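Local coordinates for polyketide synthase/nonribosomal peptide synthetase hybrid RzxB (Pseudomonas fluorescens, PDB 5IL6), which probably dehydrates beta-hydroxyacyl intermediates through its dehydratase domain during assembly of the polyketide rhizoxin, at residues Arg174-Ala185 with Ala209-Asp220. Sequence-based numbering, arbitrary orientation.
Sequences RLLSLVRQGDQA and AAMQGVMALLLD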
loop_
_atom_site.group_PDB
_atom_site.type_symbol
_atom_site.label_atom_id
_atom_site.label_comp_id
_atom_site.label_asym_id
_atom_site.label_seq_id
_atom_site.Cartn_x
_atom_site.Cartn_y
_atom_site.Cartn_z
ATOM N N ARG A 174 -4.177 6.703 10.803
ATOM C CA ARG A 174 -2.847 6.869 11.368
ATOM C C ARG A 174 -2.175 8.166 10.939
ATOM O O ARG A 174 -0.999 8.369 11.251
ATOM C CB ARG A 174 -1.973 5.676 10.985
ATOM C CG ARG A 174 -2.597 4.331 11.330
ATOM C CD ARG A 174 -2.558 4.028 12.810
ATOM N NE ARG A 174 -3.600 4.710 13.579
ATOM C CZ ARG A 174 -3.393 5.417 14.689
ATOM N NH1 ARG A 174 -2.172 5.561 15.198
ATOM N NH2 ARG A 174 -4.421 5.973 15.315
ATOM N N LEU A 175 -2.880 9.041 10.225
ATOM C CA LEU A 175 -2.346 10.367 9.929
ATOM C C LEU A 175 -2.350 11.190 11.210
ATOM O O LEU A 175 -3.415 11.519 11.743
ATOM C CB LEU A 175 -3.175 11.052 8.845
ATOM C CG LEU A 175 -2.931 10.659 7.385
ATOM C CD1 LEU A 175 -3.815 11.493 6.470
ATOM C CD2 LEU A 175 -1.467 10.796 6.977
ATOM N N LEU A 176 -1.162 11.528 11.706
ATOM C CA LEU A 176 -1.025 12.290 12.940
ATOM C C LEU A 176 -0.847 13.781 12.694
ATOM O O LEU A 176 -1.336 14.596 13.483
ATOM C CB LEU A 176 0.160 11.758 13.754
ATOM C CG LEU A 176 0.056 10.284 14.167
ATOM C CD1 LEU A 176 1.288 9.855 14.947
ATOM C CD2 LEU A 176 -1.207 10.017 14.978
ATOM N N SER A 177 -0.151 14.159 11.627
ATOM C CA SER A 177 0.000 15.565 11.282
ATOM C C SER A 177 0.326 15.679 9.801
ATOM O O SER A 177 0.842 14.742 9.185
ATOM C CB SER A 177 1.086 16.237 12.130
ATOM O OG SER A 177 2.360 15.677 11.863
ATOM N N LEU A 178 0.015 16.845 9.242
ATOM C CA LEU A 178 0.249 17.134 7.835
ATOM C C LEU A 178 0.675 18.586 7.707
ATOM O O LEU A 178 0.080 19.468 8.332
ATOM C CB LEU A 178 -1.005 16.915 6.975
ATOM C CG LEU A 178 -1.537 15.504 6.727
ATOM C CD1 LEU A 178 -2.918 15.580 6.083
ATOM C CD2 LEU A 178 -0.577 14.699 5.880
ATOM N N VAL A 179 1.704 18.832 6.902
ATOM C CA VAL A 179 2.085 20.184 6.515
ATOM C C VAL A 179 2.309 20.208 5.011
ATOM O O VAL A 179 2.848 19.253 4.438
ATOM C CB VAL A 179 3.343 20.674 7.267
ATOM C CG1 VAL A 179 3.082 20.704 8.766
ATOM C CG2 VAL A 179 4.544 19.800 6.944
ATOM N N ARG A 180 1.891 21.298 4.371
ATOM C CA ARG A 180 1.968 21.442 2.926
ATOM C C ARG A 180 2.860 22.620 2.567
ATOM O O ARG A 180 2.761 23.694 3.170
ATOM C CB ARG A 180 0.579 21.644 2.313
ATOM C CG ARG A 180 0.611 21.843 0.808
ATOM C CD ARG A 180 -0.778 21.947 0.215
ATOM N NE ARG A 180 -0.717 22.189 -1.222
ATOM C CZ ARG A 180 -1.776 22.398 -1.997
ATOM N NH1 ARG A 180 -2.998 22.396 -1.479
ATOM N NH2 ARG A 180 -1.613 22.609 -3.296
ATOM N N GLN A 181 3.733 22.409 1.585
ATOM C CA GLN A 181 4.591 23.461 1.042
ATOM C C GLN A 181 4.486 23.382 -0.478
ATOM O O GLN A 181 5.188 22.590 -1.113
ATOM C CB GLN A 181 6.033 23.303 1.510
ATOM C CG GLN A 181 6.962 24.402 1.019
ATOM C CD GLN A 181 6.692 25.730 1.698
ATOM O OE1 GLN A 181 5.969 26.575 1.170
ATOM N NE2 GLN A 181 7.271 25.918 2.878
ATOM N N GLY A 182 3.611 24.197 -1.058
ATOM C CA GLY A 182 3.407 24.140 -2.496
ATOM C C GLY A 182 2.820 22.800 -2.899
ATOM O O GLY A 182 1.797 22.357 -2.363
ATOM N N ASP A 183 3.469 22.140 -3.858
ATOM C CA ASP A 183 3.035 20.833 -4.331
ATOM C C ASP A 183 3.672 19.684 -3.555
ATOM O O ASP A 183 3.675 18.547 -4.040
ATOM C CB ASP A 183 3.336 20.687 -5.826
ATOM C CG ASP A 183 4.799 20.919 -6.155
ATOM O OD1 ASP A 183 5.618 20.982 -5.215
ATOM O OD2 ASP A 183 5.129 21.032 -7.354
ATOM N N GLN A 184 4.205 19.954 -2.366
ATOM C CA GLN A 184 4.797 18.934 -1.513
ATOM C C GLN A 184 4.121 18.945 -0.150
ATOM O O GLN A 184 3.607 19.974 0.299
ATOM C CB GLN A 184 6.304 19.150 -1.322
ATOM C CG GLN A 184 7.136 18.910 -2.560
ATOM C CD GLN A 184 8.616 18.796 -2.255
ATOM O OE1 GLN A 184 9.006 18.348 -1.177
ATOM N NE2 GLN A 184 9.453 19.200 -3.207
ATOM N N ALA A 185 4.129 17.788 0.507
ATOM C CA ALA A 185 3.572 17.662 1.843
ATOM C C ALA A 185 4.441 16.716 2.656
ATOM O O ALA A 185 5.110 15.834 2.108
ATOM C CB ALA A 185 2.126 17.154 1.813
ATOM N N ALA A 209 -1.617 4.634 5.404
ATOM C CA ALA A 209 -1.606 6.002 5.914
ATOM C C ALA A 209 -0.703 6.895 5.074
ATOM O O ALA A 209 -1.018 8.069 4.843
ATOM C CB ALA A 209 -1.155 6.014 7.373
ATOM N N ALA A 210 0.434 6.363 4.618
ATOM C CA ALA A 210 1.283 7.123 3.709
ATOM C C ALA A 210 0.506 7.549 2.471
ATOM O O ALA A 210 0.618 8.695 2.019
ATOM C CB ALA A 210 2.511 6.297 3.320
ATOM N N MET A 211 -0.303 6.642 1.919
ATOM C CA MET A 211 -1.109 6.973 0.749
ATOM C C MET A 211 -2.213 7.962 1.098
ATOM O O MET A 211 -2.538 8.843 0.294
ATOM C CB MET A 211 -1.707 5.700 0.151
ATOM C CG MET A 211 -0.678 4.736 -0.403
ATOM S SD MET A 211 -1.449 3.342 -1.246
ATOM C CE MET A 211 -0.080 2.196 -1.318
ATOM N N GLN A 212 -2.812 7.824 2.283
ATOM C CA GLN A 212 -3.826 8.782 2.710
ATOM C C GLN A 212 -3.291 10.205 2.677
ATOM O O GLN A 212 -4.053 11.153 2.449
ATOM C CB GLN A 212 -4.310 8.449 4.122
ATOM C CG GLN A 212 -5.013 7.112 4.263
ATOM C CD GLN A 212 -5.273 6.764 5.715
ATOM O OE1 GLN A 212 -5.093 7.599 6.600
ATOM N NE2 GLN A 212 -5.674 5.524 5.971
ATOM N N GLY A 213 -1.988 10.376 2.900
ATOM C CA GLY A 213 -1.405 11.702 3.001
ATOM C C GLY A 213 -1.533 12.537 1.745
ATOM O O GLY A 213 -1.444 13.766 1.822
ATOM N N VAL A 214 -1.752 11.905 0.588
ATOM C CA VAL A 214 -1.859 12.669 -0.650
ATOM C C VAL A 214 -3.015 13.657 -0.579
ATOM O O VAL A 214 -3.009 14.671 -1.284
ATOM C CB VAL A 214 -2.020 11.731 -1.869
ATOM C CG1 VAL A 214 -0.901 10.687 -1.910
ATOM C CG2 VAL A 214 -3.395 11.061 -1.872
ATOM N N MET A 215 -4.009 13.387 0.271
ATOM C CA MET A 215 -5.153 14.282 0.385
ATOM C C MET A 215 -4.730 15.681 0.811
ATOM O O MET A 215 -5.433 16.655 0.520
ATOM C CB MET A 215 -6.167 13.706 1.372
ATOM C CG MET A 215 -7.436 14.534 1.513
ATOM S SD MET A 215 -8.292 14.705 -0.066
ATOM C CE MET A 215 -8.986 13.065 -0.250
ATOM N N ALA A 216 -3.593 15.805 1.502
ATOM C CA ALA A 216 -3.087 17.125 1.858
ATOM C C ALA A 216 -2.962 18.009 0.624
ATOM O O ALA A 216 -3.177 19.225 0.692
ATOM C CB ALA A 216 -1.733 17.002 2.559
ATOM N N LEU A 217 -2.604 17.414 -0.510
ATOM C CA LEU A 217 -2.391 18.148 -1.748
ATOM C C LEU A 217 -3.653 18.303 -2.589
ATOM O O LEU A 217 -3.605 18.979 -3.624
ATOM C CB LEU A 217 -1.305 17.448 -2.573
ATOM C CG LEU A 217 0.070 17.364 -1.899
ATOM C CD1 LEU A 217 1.042 16.549 -2.734
ATOM C CD2 LEU A 217 0.638 18.757 -1.650
ATOM N N LEU A 218 -4.777 17.711 -2.178
ATOM C CA LEU A 218 -5.987 17.705 -2.990
ATOM C C LEU A 218 -7.181 18.408 -2.358
ATOM O O LEU A 218 -8.200 18.575 -3.040
ATOM C CB LEU A 218 -6.395 16.260 -3.321
ATOM C CG LEU A 218 -5.375 15.418 -4.091
ATOM C CD1 LEU A 218 -5.896 14.006 -4.278
ATOM C CD2 LEU A 218 -5.065 16.050 -5.442
ATOM N N LEU A 219 -7.092 18.839 -1.098
ATOM C CA LEU A 219 -8.254 19.436 -0.444
ATOM C C LEU A 219 -8.812 20.602 -1.252
ATOM O O LEU A 219 -10.031 20.726 -1.416
ATOM C CB LEU A 219 -7.888 19.895 0.967
ATOM C CG LEU A 219 -7.760 18.805 2.034
ATOM C CD1 LEU A 219 -7.191 19.388 3.318
ATOM C CD2 LEU A 219 -9.097 18.124 2.300
ATOM N N ASP A 220 -7.936 21.467 -1.768
ATOM C CA ASP A 220 -8.403 22.637 -2.508
ATOM C C ASP A 220 -8.928 22.257 -3.888
ATOM O O ASP A 220 -9.921 22.825 -4.356
ATOM C CB ASP A 220 -7.282 23.670 -2.614
ATOM C CG ASP A 220 -7.020 24.378 -1.299
ATOM O OD1 ASP A 220 -8.000 24.710 -0.597
ATOM O OD2 ASP A 220 -5.837 24.597 -0.963
#
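Arg180 lies across Leu217 at one end of this contact, its CG anti to the backbone N (chi1 178°) and the chain straight as far as NE, so that the aliphatic part passes beside the leucine methyl CD2 and the guanidinium comes over Leu217 O, near Asp220. Arg180 NE is 3.7 Å from Leu217 CD2 and gives its hydrogen to Gly182 O at 2.8 Å, in the guanidinium plane and almost straight (175°). This bond ties the arginine to the type II' turn of its own hairpin and fixes the group's rotation. One guanidinium face looks onto Leu217 CA and O, while Arg180 NH1 makes a long salt bridge of 3.6 Å to OD2 of the poorly ordered Asp220, the two planes 38° apart. With an alanine at Arg180, Gly182 O would probably lose its side-chain donor and Leu217 CD2 part of its packing, and the weak tie to Asp220 would go. Leu217 rests CD1 against Asp183 O (3.6 Å). Farther along, Ala216 CB meets Ala185 CB and Leu178 CD1, and Leu175 sets CD2 3.5 Å from Ala209 O, with CD1 over Gln212 CB. Gln212 OE1, near Leu175 CG, is hydrogen-bonded by Tyr158. Residues 209-220, continuing helix 204-212 into irregular helical turns, thus lie against hairpin 175-190, consistent with the hotdog fold, in which a sheet wraps round a helix; Leu217 also touches strand 246-254, and helix 154-164 packs on Leu178 and Met215.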